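Local coordinates for ferrous iron transport protein B (Legionella pneumophila, PDB 3IBY), which probably transports ferrous iron across the bacterial inner membrane in a GTP-driven uptake system, of which this chain is the cytosolic GTPase and GDI portion, at residues A179-I191 against S198-G210. Residues are numbered along the deposited sequence; the frame is centred on the assembly and turned at random.
Sequences AQQILNDLENQLI and SFAYYFSRRLAEG
Helices 179-191 and 198-209 run in broadly opposite directions but cross at a steep slant, their N-to-C directions 132° apart and their axes 8.6 Å apart at closest approach; the backbones come nearest where Glu-187 faces Ala-200, 5.5 Å between CA atoms. The residues nearest the crossing on the second helix are small, consistent with this approach: Ala-200 CB lies 3.8 Å from Leu-190 CB and touches CG1 of Ile-191. One turn on, Ser-204 enters as a knob into the hole framed by Leu-183, Leu-186, Glu-187 and Leu-190. Beside it, CD1 of Leu-190 reaches Phe-203 CD2 at 3.6 Å, the side chains crossing at about a right angle, while CD2 of Leu-186 rests against Leu-207 CB. At the far end CD2 of Leu-183 meets CB of Ala-208, close to Leu-234 and Leu-238 of helix 234-253. The pair is a helical hairpin, part of the helical domain, probably the GDI domain, that accompanies the G domain of FeoB; Leu-186 also touches Leu-223 of helix 219-229. Along one flank the contact turns polar, yet no hydrogen bond spans the helices. The guanidinium of Arg-205 is sandwiched, with Leu-183 CD1 over one face and the Tyr-201 ring over the other. Its CB points away from the partner helix, but the bend at chi2 (62°) turns the guanidinium back toward it; NH1 donates to Ser-204 OG, 2.9 Å away and in the guanidinium plane, limiting its rotation. The extended chain of Glu-187 carries OE2 to the edge of the Tyr-201 ring, in its plane and 3.3 Å from Tyr-201 CB, the carboxylate turned 63° from the ring. Its OE1 stays 4.4 Å from Arg-205 NH1, too far for a salt bridge, though the charges may attract.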
loop_
_atom_site.group_PDB
_atom_site.type_symbol
_atom_site.label_atom_id
_atom_site.label_comp_id
_atom_site.label_asym_id
_atom_site.label_seq_id
_atom_site.Cartn_x
_atom_site.Cartn_y
_atom_site.Cartn_z
ATOM N N ALA A 179 4.099 -23.156 -7.150
ATOM C CA ALA A 179 4.366 -21.758 -6.846
ATOM C C ALA A 179 4.414 -21.478 -5.336
ATOM O O ALA A 179 5.270 -20.706 -4.863
ATOM C CB ALA A 179 3.333 -20.850 -7.531
ATOM N N GLN A 180 3.520 -22.092 -4.566
ATOM C CA GLN A 180 3.541 -21.846 -3.129
ATOM C C GLN A 180 4.840 -22.417 -2.551
ATOM O O GLN A 180 5.511 -21.796 -1.743
ATOM C CB GLN A 180 2.282 -22.413 -2.458
ATOM C CG GLN A 180 1.967 -21.796 -1.067
ATOM C CD GLN A 180 1.659 -20.254 -1.087
ATOM O OE1 GLN A 180 2.355 -19.450 -0.418
ATOM N NE2 GLN A 180 0.606 -19.851 -1.841
ATOM N N GLN A 181 5.204 -23.595 -3.022
ATOM C CA GLN A 181 6.453 -24.209 -2.645
ATOM C C GLN A 181 7.622 -23.205 -2.806
ATOM O O GLN A 181 8.425 -23.034 -1.890
ATOM C CB GLN A 181 6.663 -25.485 -3.481
ATOM C CG GLN A 181 7.629 -26.537 -2.888
ATOM C CD GLN A 181 9.004 -26.616 -3.590
ATOM O OE1 GLN A 181 9.203 -26.093 -4.707
ATOM N NE2 GLN A 181 9.949 -27.303 -2.937
ATOM N N ILE A 182 7.694 -22.522 -3.951
ATOM C CA ILE A 182 8.839 -21.655 -4.270
ATOM C C ILE A 182 8.882 -20.442 -3.357
ATOM O O ILE A 182 9.940 -20.068 -2.889
ATOM C CB ILE A 182 8.822 -21.156 -5.752
ATOM C CG1 ILE A 182 9.058 -22.308 -6.719
ATOM C CG2 ILE A 182 9.918 -20.084 -5.989
ATOM C CD1 ILE A 182 8.785 -21.963 -8.179
ATOM N N LEU A 183 7.728 -19.824 -3.128
ATOM C CA LEU A 183 7.639 -18.692 -2.222
ATOM C C LEU A 183 7.989 -19.086 -0.776
ATOM O O LEU A 183 8.593 -18.277 -0.047
ATOM C CB LEU A 183 6.245 -18.050 -2.262
ATOM C CG LEU A 183 5.739 -17.252 -3.482
ATOM C CD1 LEU A 183 4.263 -16.944 -3.278
ATOM C CD2 LEU A 183 6.516 -15.929 -3.778
ATOM N N ASN A 184 7.635 -20.303 -0.348
ATOM C CA ASN A 184 7.968 -20.721 1.017
ATOM C C ASN A 184 9.467 -21.062 1.177
ATOM O O ASN A 184 10.041 -20.842 2.255
ATOM C CB ASN A 184 7.065 -21.874 1.498
ATOM C CG ASN A 184 5.578 -21.518 1.479
ATOM O OD1 ASN A 184 5.175 -20.370 1.646
ATOM N ND2 ASN A 184 4.762 -22.515 1.262
ATOM N N ASP A 185 10.100 -21.591 0.118
ATOM C CA ASP A 185 11.574 -21.783 0.101
ATOM C C ASP A 185 12.256 -20.409 0.147
ATOM O O ASP A 185 13.176 -20.163 0.921
ATOM C CB ASP A 185 12.061 -22.570 -1.139
ATOM C CG ASP A 185 12.030 -24.098 -0.940
ATOM O OD1 ASP A 185 12.000 -24.843 -1.955
ATOM O OD2 ASP A 185 12.026 -24.560 0.226
ATOM N N LEU A 186 11.770 -19.509 -0.683
ATOM C CA LEU A 186 12.320 -18.187 -0.765
ATOM C C LEU A 186 12.227 -17.492 0.598
ATOM O O LEU A 186 13.244 -17.022 1.103
ATOM C CB LEU A 186 11.594 -17.419 -1.860
ATOM C CG LEU A 186 12.325 -16.247 -2.464
ATOM C CD1 LEU A 186 13.635 -16.702 -3.064
ATOM C CD2 LEU A 186 11.436 -15.599 -3.503
ATOM N N GLU A 187 11.039 -17.485 1.211
ATOM C CA GLU A 187 10.875 -16.933 2.566
ATOM C C GLU A 187 11.868 -17.515 3.566
ATOM O O GLU A 187 12.439 -16.792 4.368
ATOM C CB GLU A 187 9.439 -17.107 3.107
ATOM C CG GLU A 187 9.213 -16.434 4.491
ATOM C CD GLU A 187 7.727 -16.324 4.962
ATOM O OE1 GLU A 187 6.892 -17.188 4.623
ATOM O OE2 GLU A 187 7.391 -15.367 5.713
ATOM N N ASN A 188 12.085 -18.814 3.522
ATOM C CA ASN A 188 12.964 -19.458 4.504
ATOM C C ASN A 188 14.458 -19.197 4.259
ATOM O O ASN A 188 15.208 -18.921 5.188
ATOM C CB ASN A 188 12.651 -20.963 4.544
ATOM C CG ASN A 188 11.256 -21.256 5.142
ATOM O OD1 ASN A 188 10.475 -22.061 4.597
ATOM N ND2 ASN A 188 10.948 -20.591 6.270
ATOM N N GLN A 189 14.882 -19.294 3.004
ATOM C CA GLN A 189 16.197 -18.820 2.578
ATOM C C GLN A 189 16.487 -17.461 3.262
ATOM O O GLN A 189 17.513 -17.309 3.951
ATOM C CB GLN A 189 16.204 -18.672 1.050
ATOM C CG GLN A 189 17.544 -18.871 0.298
ATOM C CD GLN A 189 17.336 -19.122 -1.244
ATOM O OE1 GLN A 189 16.201 -19.203 -1.729
ATOM N NE2 GLN A 189 18.443 -19.254 -1.992
ATOM N N LEU A 190 15.559 -16.505 3.109
ATOM C CA LEU A 190 15.696 -15.163 3.691
ATOM C C LEU A 190 15.815 -15.161 5.219
ATOM O O LEU A 190 16.680 -14.485 5.763
ATOM C CB LEU A 190 14.531 -14.251 3.271
ATOM C CG LEU A 190 14.424 -13.977 1.772
ATOM C CD1 LEU A 190 13.380 -12.974 1.488
ATOM C CD2 LEU A 190 15.774 -13.545 1.201
ATOM N N ILE A 191 14.952 -15.904 5.910
ATOM C CA ILE A 191 15.022 -15.971 7.374
ATOM C C ILE A 191 16.405 -16.462 7.821
ATOM O O ILE A 191 17.023 -15.854 8.690
ATOM C CB ILE A 191 13.894 -16.848 7.966
ATOM C CG1 ILE A 191 12.529 -16.177 7.753
ATOM C CG2 ILE A 191 14.085 -17.060 9.435
ATOM C CD1 ILE A 191 11.350 -17.119 7.774
ATOM N N SER A 198 8.717 -10.340 9.302
ATOM C CA SER A 198 7.953 -9.352 8.540
ATOM C C SER A 198 8.599 -9.074 7.191
ATOM O O SER A 198 7.968 -9.211 6.129
ATOM C CB SER A 198 7.880 -8.035 9.330
ATOM O OG SER A 198 9.195 -7.514 9.591
ATOM N N PHE A 199 9.874 -8.697 7.241
ATOM C CA PHE A 199 10.562 -8.325 6.034
ATOM C C PHE A 199 10.747 -9.509 5.056
ATOM O O PHE A 199 10.662 -9.315 3.836
ATOM C CB PHE A 199 11.912 -7.681 6.321
ATOM C CG PHE A 199 12.522 -7.129 5.097
ATOM C CD1 PHE A 199 12.016 -5.972 4.528
ATOM C CD2 PHE A 199 13.515 -7.818 4.425
ATOM C CE1 PHE A 199 12.526 -5.489 3.348
ATOM C CE2 PHE A 199 14.026 -7.323 3.217
ATOM C CZ PHE A 199 13.522 -6.168 2.686
ATOM N N ALA A 200 11.008 -10.709 5.583
ATOM C CA ALA A 200 11.241 -11.870 4.736
ATOM C C ALA A 200 9.995 -12.222 3.956
ATOM O O ALA A 200 10.074 -12.491 2.733
ATOM C CB ALA A 200 11.675 -13.042 5.535
ATOM N N TYR A 201 8.844 -12.208 4.643
ATOM C CA TYR A 201 7.586 -12.477 3.968
ATOM C C TYR A 201 7.466 -11.488 2.835
ATOM O O TYR A 201 7.223 -11.888 1.702
ATOM C CB TYR A 201 6.362 -12.388 4.899
ATOM C CG TYR A 201 5.028 -12.676 4.193
ATOM C CD1 TYR A 201 4.456 -13.958 4.182
ATOM C CD2 TYR A 201 4.350 -11.685 3.531
ATOM C CE1 TYR A 201 3.233 -14.217 3.524
ATOM C CE2 TYR A 201 3.143 -11.940 2.884
ATOM C CZ TYR A 201 2.589 -13.188 2.879
ATOM O OH TYR A 201 1.395 -13.369 2.221
ATOM N N TYR A 202 7.664 -10.204 3.130
ATOM C CA TYR A 202 7.388 -9.143 2.151
ATOM C C TYR A 202 8.384 -9.184 1.008
ATOM O O TYR A 202 8.012 -9.105 -0.137
ATOM C CB TYR A 202 7.431 -7.754 2.828
ATOM C CG TYR A 202 7.470 -6.553 1.896
ATOM C CD1 TYR A 202 6.307 -5.954 1.428
ATOM C CD2 TYR A 202 8.676 -6.002 1.512
ATOM C CE1 TYR A 202 6.350 -4.836 0.601
ATOM C CE2 TYR A 202 8.727 -4.898 0.670
ATOM C CZ TYR A 202 7.568 -4.313 0.214
ATOM O OH TYR A 202 7.673 -3.204 -0.627
ATOM N N PHE A 203 9.651 -9.309 1.333
ATOM C CA PHE A 203 10.707 -9.258 0.344
ATOM C C PHE A 203 10.662 -10.445 -0.655
ATOM O O PHE A 203 11.055 -10.313 -1.830
ATOM C CB PHE A 203 12.031 -9.214 1.097
ATOM C CG PHE A 203 13.221 -9.066 0.219
ATOM C CD1 PHE A 203 13.148 -8.348 -0.975
ATOM C CD2 PHE A 203 14.444 -9.634 0.599
ATOM C CE1 PHE A 203 14.273 -8.201 -1.776
ATOM C CE2 PHE A 203 15.570 -9.496 -0.192
ATOM C CZ PHE A 203 15.493 -8.784 -1.384
ATOM N N SER A 204 10.149 -11.583 -0.181
ATOM C CA SER A 204 9.953 -12.780 -1.013
ATOM C C SER A 204 8.963 -12.559 -2.172
ATOM O O SER A 204 9.232 -12.955 -3.341
ATOM C CB SER A 204 9.520 -13.991 -0.144
ATOM O OG SER A 204 8.396 -13.707 0.656
ATOM N N ARG A 205 7.832 -11.930 -1.841
ATOM C CA ARG A 205 6.817 -11.586 -2.838
ATOM C C ARG A 205 7.374 -10.636 -3.867
ATOM O O ARG A 205 7.138 -10.801 -5.051
ATOM C CB ARG A 205 5.580 -10.987 -2.182
ATOM C CG ARG A 205 4.548 -12.029 -1.689
ATOM C CD ARG A 205 5.127 -12.919 -0.643
ATOM N NE ARG A 205 4.257 -14.024 -0.305
ATOM C CZ ARG A 205 4.662 -15.098 0.370
ATOM N NH1 ARG A 205 5.927 -15.220 0.782
ATOM N NH2 ARG A 205 3.801 -16.052 0.654
ATOM N N ARG A 206 8.154 -9.661 -3.434
ATOM C CA ARG A 206 8.736 -8.729 -4.381
ATOM C C ARG A 206 9.716 -9.416 -5.348
ATOM O O ARG A 206 9.684 -9.197 -6.577
ATOM C CB ARG A 206 9.385 -7.563 -3.622
ATOM C CG ARG A 206 8.465 -6.358 -3.358
ATOM C CD ARG A 206 6.990 -6.607 -3.719
ATOM N NE ARG A 206 6.162 -6.655 -2.524
ATOM C CZ ARG A 206 4.959 -7.194 -2.440
ATOM N NH1 ARG A 206 4.371 -7.818 -3.455
ATOM N NH2 ARG A 206 4.332 -7.112 -1.290
ATOM N N LEU A 207 10.590 -10.231 -4.785
ATOM C CA LEU A 207 11.487 -11.044 -5.599
ATOM C C LEU A 207 10.678 -11.857 -6.607
ATOM O O LEU A 207 10.969 -11.853 -7.801
ATOM C CB LEU A 207 12.291 -11.978 -4.700
ATOM C CG LEU A 207 13.711 -11.574 -4.342
ATOM C CD1 LEU A 207 13.891 -10.064 -4.533
ATOM C CD2 LEU A 207 14.069 -12.064 -2.921
ATOM N N ALA A 208 9.648 -12.531 -6.106
ATOM C CA ALA A 208 8.747 -13.337 -6.928
ATOM C C ALA A 208 8.189 -12.534 -8.069
ATOM O O ALA A 208 7.947 -13.053 -9.141
ATOM C CB ALA A 208 7.614 -13.876 -6.086
ATOM N N GLU A 209 7.986 -11.252 -7.848
ATOM C CA GLU A 209 7.444 -10.412 -8.895
ATOM C C GLU A 209 8.506 -9.919 -9.818
ATOM O O GLU A 209 8.190 -9.388 -10.893
ATOM C CB GLU A 209 6.693 -9.257 -8.286
ATOM C CG GLU A 209 5.421 -9.754 -7.541
ATOM C CD GLU A 209 4.797 -8.695 -6.658
ATOM O OE1 GLU A 209 5.043 -7.494 -6.900
ATOM O OE2 GLU A 209 4.056 -9.092 -5.732
ATOM N N GLY A 210 9.762 -10.124 -9.421
ATOM C CA GLY A 210 10.897 -9.725 -10.226
ATOM C C GLY A 210 11.452 -8.370 -9.811
ATOM O O GLY A 210 11.934 -7.612 -10.663
#